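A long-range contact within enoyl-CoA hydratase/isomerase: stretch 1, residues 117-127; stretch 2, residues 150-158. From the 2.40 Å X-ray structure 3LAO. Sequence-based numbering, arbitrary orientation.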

# COMPACT_ATOMS: atom_id res chain seq x y z
N TRP B 117 14.41 19.00 -1.75
CA TRP B 117 14.21 18.86 -3.18
C TRP B 117 14.54 17.44 -3.64
O TRP B 117 15.46 16.81 -3.12
CB TRP B 117 15.07 19.87 -3.95
CG TRP B 117 14.62 21.29 -3.78
CD1 TRP B 117 15.36 22.42 -3.96
CD2 TRP B 117 13.31 21.73 -3.39
NE1 TRP B 117 14.60 23.53 -3.71
CE2 TRP B 117 13.34 23.14 -3.36
CE3 TRP B 117 12.12 21.07 -3.07
CZ2 TRP B 117 12.22 23.90 -3.02
CZ3 TRP B 117 11.01 21.83 -2.73
CH2 TRP B 117 11.07 23.23 -2.71
N THR B 118 13.79 16.95 -4.62
CA THR B 118 14.23 15.82 -5.43
C THR B 118 14.80 14.71 -4.56
O THR B 118 14.06 13.85 -4.07
CB THR B 118 15.28 16.24 -6.47
OG1 THR B 118 15.36 17.67 -6.52
CG2 THR B 118 14.92 15.71 -7.85
N ALA B 119 16.11 14.73 -4.37
CA ALA B 119 16.83 13.57 -3.84
C ALA B 119 16.56 13.40 -2.35
O ALA B 119 16.81 12.33 -1.78
CB ALA B 119 18.32 13.71 -4.10
N GLY B 120 16.06 14.45 -1.71
CA GLY B 120 15.81 14.43 -0.28
C GLY B 120 14.53 13.71 0.08
O GLY B 120 14.47 12.98 1.07
N ILE B 121 13.49 13.92 -0.72
CA ILE B 121 12.27 13.13 -0.62
C ILE B 121 12.58 11.64 -0.58
O ILE B 121 12.20 10.94 0.36
CB ILE B 121 11.32 13.42 -1.80
CG1 ILE B 121 10.85 14.87 -1.76
CG2 ILE B 121 10.13 12.47 -1.76
CD1 ILE B 121 9.96 15.25 -2.93
N GLU B 122 13.28 11.16 -1.60
CA GLU B 122 13.56 9.73 -1.74
C GLU B 122 14.43 9.28 -0.58
O GLU B 122 14.31 8.16 -0.11
CB GLU B 122 14.25 9.43 -3.07
CG GLU B 122 13.52 8.33 -3.90
CD GLU B 122 13.92 6.88 -3.47
OE1 GLU B 122 13.25 6.29 -2.59
OE2 GLU B 122 14.91 6.32 -4.03
N LEU B 123 15.28 10.18 -0.11
CA LEU B 123 16.17 9.84 0.96
C LEU B 123 15.31 9.66 2.20
O LEU B 123 15.49 8.71 2.97
CB LEU B 123 17.16 10.98 1.15
CG LEU B 123 18.35 10.79 2.06
CD1 LEU B 123 19.12 9.53 1.65
CD2 LEU B 123 19.22 12.04 1.96
N MSE B 124 14.34 10.54 2.35
CA MSE B 124 13.43 10.48 3.47
C MSE B 124 12.55 9.22 3.48
O MSE B 124 12.25 8.68 4.55
CB MSE B 124 12.56 11.71 3.45
CG MSE B 124 11.77 11.88 4.69
SE MSE B 124 10.59 13.38 4.48
CE MSE B 124 9.38 12.66 3.14
N LEU B 125 12.14 8.75 2.31
CA LEU B 125 11.23 7.60 2.26
C LEU B 125 11.96 6.27 2.42
O LEU B 125 11.34 5.23 2.45
CB LEU B 125 10.47 7.55 0.94
CG LEU B 125 9.57 8.74 0.63
CD1 LEU B 125 9.12 8.71 -0.84
CD2 LEU B 125 8.40 8.72 1.61
N ASN B 126 13.28 6.32 2.48
CA ASN B 126 14.06 5.14 2.70
C ASN B 126 14.25 4.90 4.20
O ASN B 126 14.88 3.95 4.62
CB ASN B 126 15.40 5.30 2.02
CG ASN B 126 16.18 4.00 1.98
OD1 ASN B 126 15.74 3.03 1.35
ND2 ASN B 126 17.33 3.96 2.66
N ALA B 127 13.72 5.78 5.01
CA ALA B 127 13.87 5.67 6.45
C ALA B 127 12.64 5.00 7.09
O ALA B 127 11.62 4.79 6.45
CB ALA B 127 14.08 7.04 7.03
N LEU B 150 20.03 10.15 -9.96
CA LEU B 150 20.11 9.53 -8.64
C LEU B 150 19.03 10.16 -7.75
O LEU B 150 18.62 11.31 -7.96
CB LEU B 150 21.53 9.68 -8.05
CG LEU B 150 21.95 8.79 -6.86
CD1 LEU B 150 23.45 8.65 -6.83
CD2 LEU B 150 21.38 9.27 -5.50
N GLY B 151 18.55 9.41 -6.76
CA GLY B 151 17.45 9.87 -5.95
C GLY B 151 16.23 10.08 -6.83
O GLY B 151 15.27 10.72 -6.42
N GLY B 152 16.29 9.53 -8.05
CA GLY B 152 15.17 9.58 -8.96
C GLY B 152 13.93 9.01 -8.29
O GLY B 152 14.03 8.33 -7.27
N SER B 153 12.77 9.28 -8.88
CA SER B 153 11.49 8.85 -8.30
C SER B 153 11.35 7.33 -8.14
O SER B 153 11.85 6.54 -8.94
CB SER B 153 10.31 9.41 -9.09
OG SER B 153 9.10 8.80 -8.66
N THR B 154 10.63 6.94 -7.10
CA THR B 154 10.62 5.55 -6.70
C THR B 154 9.23 5.02 -6.59
O THR B 154 8.27 5.74 -6.79
CB THR B 154 11.26 5.41 -5.32
OG1 THR B 154 11.25 6.70 -4.67
CG2 THR B 154 12.67 4.89 -5.46
N VAL B 155 9.14 3.75 -6.24
CA VAL B 155 7.87 3.12 -5.91
C VAL B 155 7.43 3.46 -4.49
O VAL B 155 6.25 3.27 -4.14
CB VAL B 155 8.03 1.63 -5.97
CG1 VAL B 155 6.80 1.02 -6.64
CG2 VAL B 155 9.30 1.33 -6.72
N ARG B 156 8.37 3.93 -3.68
CA ARG B 156 8.09 4.23 -2.28
C ARG B 156 7.03 5.31 -2.18
O ARG B 156 6.08 5.21 -1.39
CB ARG B 156 9.37 4.61 -1.53
CG ARG B 156 10.41 3.50 -1.64
CD ARG B 156 11.27 3.32 -0.39
NE ARG B 156 12.25 2.25 -0.61
CZ ARG B 156 13.54 2.43 -0.89
NH1 ARG B 156 14.07 3.66 -0.97
NH2 ARG B 156 14.30 1.35 -1.11
N PHE B 157 7.17 6.34 -3.01
CA PHE B 157 6.20 7.42 -3.02
C PHE B 157 4.75 6.87 -3.26
O PHE B 157 3.86 7.10 -2.43
CB PHE B 157 6.63 8.47 -4.04
CG PHE B 157 6.06 9.84 -3.79
CD1 PHE B 157 4.83 10.00 -3.17
CD2 PHE B 157 6.74 10.97 -4.21
CE1 PHE B 157 4.30 11.25 -2.97
CE2 PHE B 157 6.22 12.23 -4.02
CZ PHE B 157 4.98 12.36 -3.40
N PRO B 158 4.53 6.10 -4.35
CA PRO B 158 3.17 5.57 -4.56
C PRO B 158 2.73 4.59 -3.48
O PRO B 158 1.55 4.61 -3.15
CB PRO B 158 3.26 4.84 -5.91
CG PRO B 158 4.48 5.42 -6.60
CD PRO B 158 5.39 5.97 -5.55

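The polar centre of this contact is the pairing of Glu122 with Arg156, two residues whose CA-to-CB bonds both point toward the other stretch. Glu122 OE1 lies 3.2 Å from Arg156 NH1, which makes a salt bridge between carboxylate and guanidinium. The hydrogen bond within it, donated by NH1, is weak: the N-H...acceptor angle is 121°, far from linear. Glu122 reaches this position with chi1 at -126°, between wells, and chi2 in m.

The same carboxylate oxygen has a second polar neighbour, since Glu122 OE1 is also 2.9 Å from Thr154 OG1; the geometry leaves open whether this is a hydrogen bond. Glu122 CG is likewise 2.9 Å from Thr154 OG1, a tight approach for a carbon and an oxygen, so the hydroxyl packs against the aliphatic part of the glutamate as well as near its charged end.

Arg156 NH1 also sits 2.9 Å from Asn126 OD1, and Arg156 NH2 is 3.3 Å from the same oxygen. Distance alone would suggest a forked hydrogen bond, yet the angles are poor for both. The reason is visible in the placement of OD1, which lies over one face of the guanidinium, whereas the N-H bonds project in its plane. The amide oxygen is therefore a close polar neighbour of the cation without accepting a hydrogen bond from it. The guanidinium nitrogens do not lack acceptors: NE, NH1 and NH2 of Arg156 are all hydrogen-bonded elsewhere in the structure.

Backbone oxygens also meet carbon across the contact. Leu125 O is 3.4 Å from Arg156 CD, and Gly152 O is 3.4 Å from Glu122 CG; neither approach supplies a conventional donor. Within stretch 1, Glu122 O receives weak bonds from Leu125 N and Asn126 N, each at 3.3 Å.

At Gly151 the backbones come close, its CA 4.3 Å from the CA of Ala119. An ideal CB on Gly151 would point toward stretch 1 and fall 2.8 Å from Ala119 CB, a clash, while its phi of 61° by itself favours glycine. This segment is poorly ordered, so its finer distances deserve caution.

Apolar packing completes the contact. Leu125 CD1 lies 4.1 Å from Phe157 CB, outside the ring, and Ile121 CG2 is 4.4 Å from ring atom Phe157 CD2; both methyls lie oblique to the ring. In all, 488 Å² is buried between the stretches, summed over both sides, with Glu122 and Arg156 the two most covered residues.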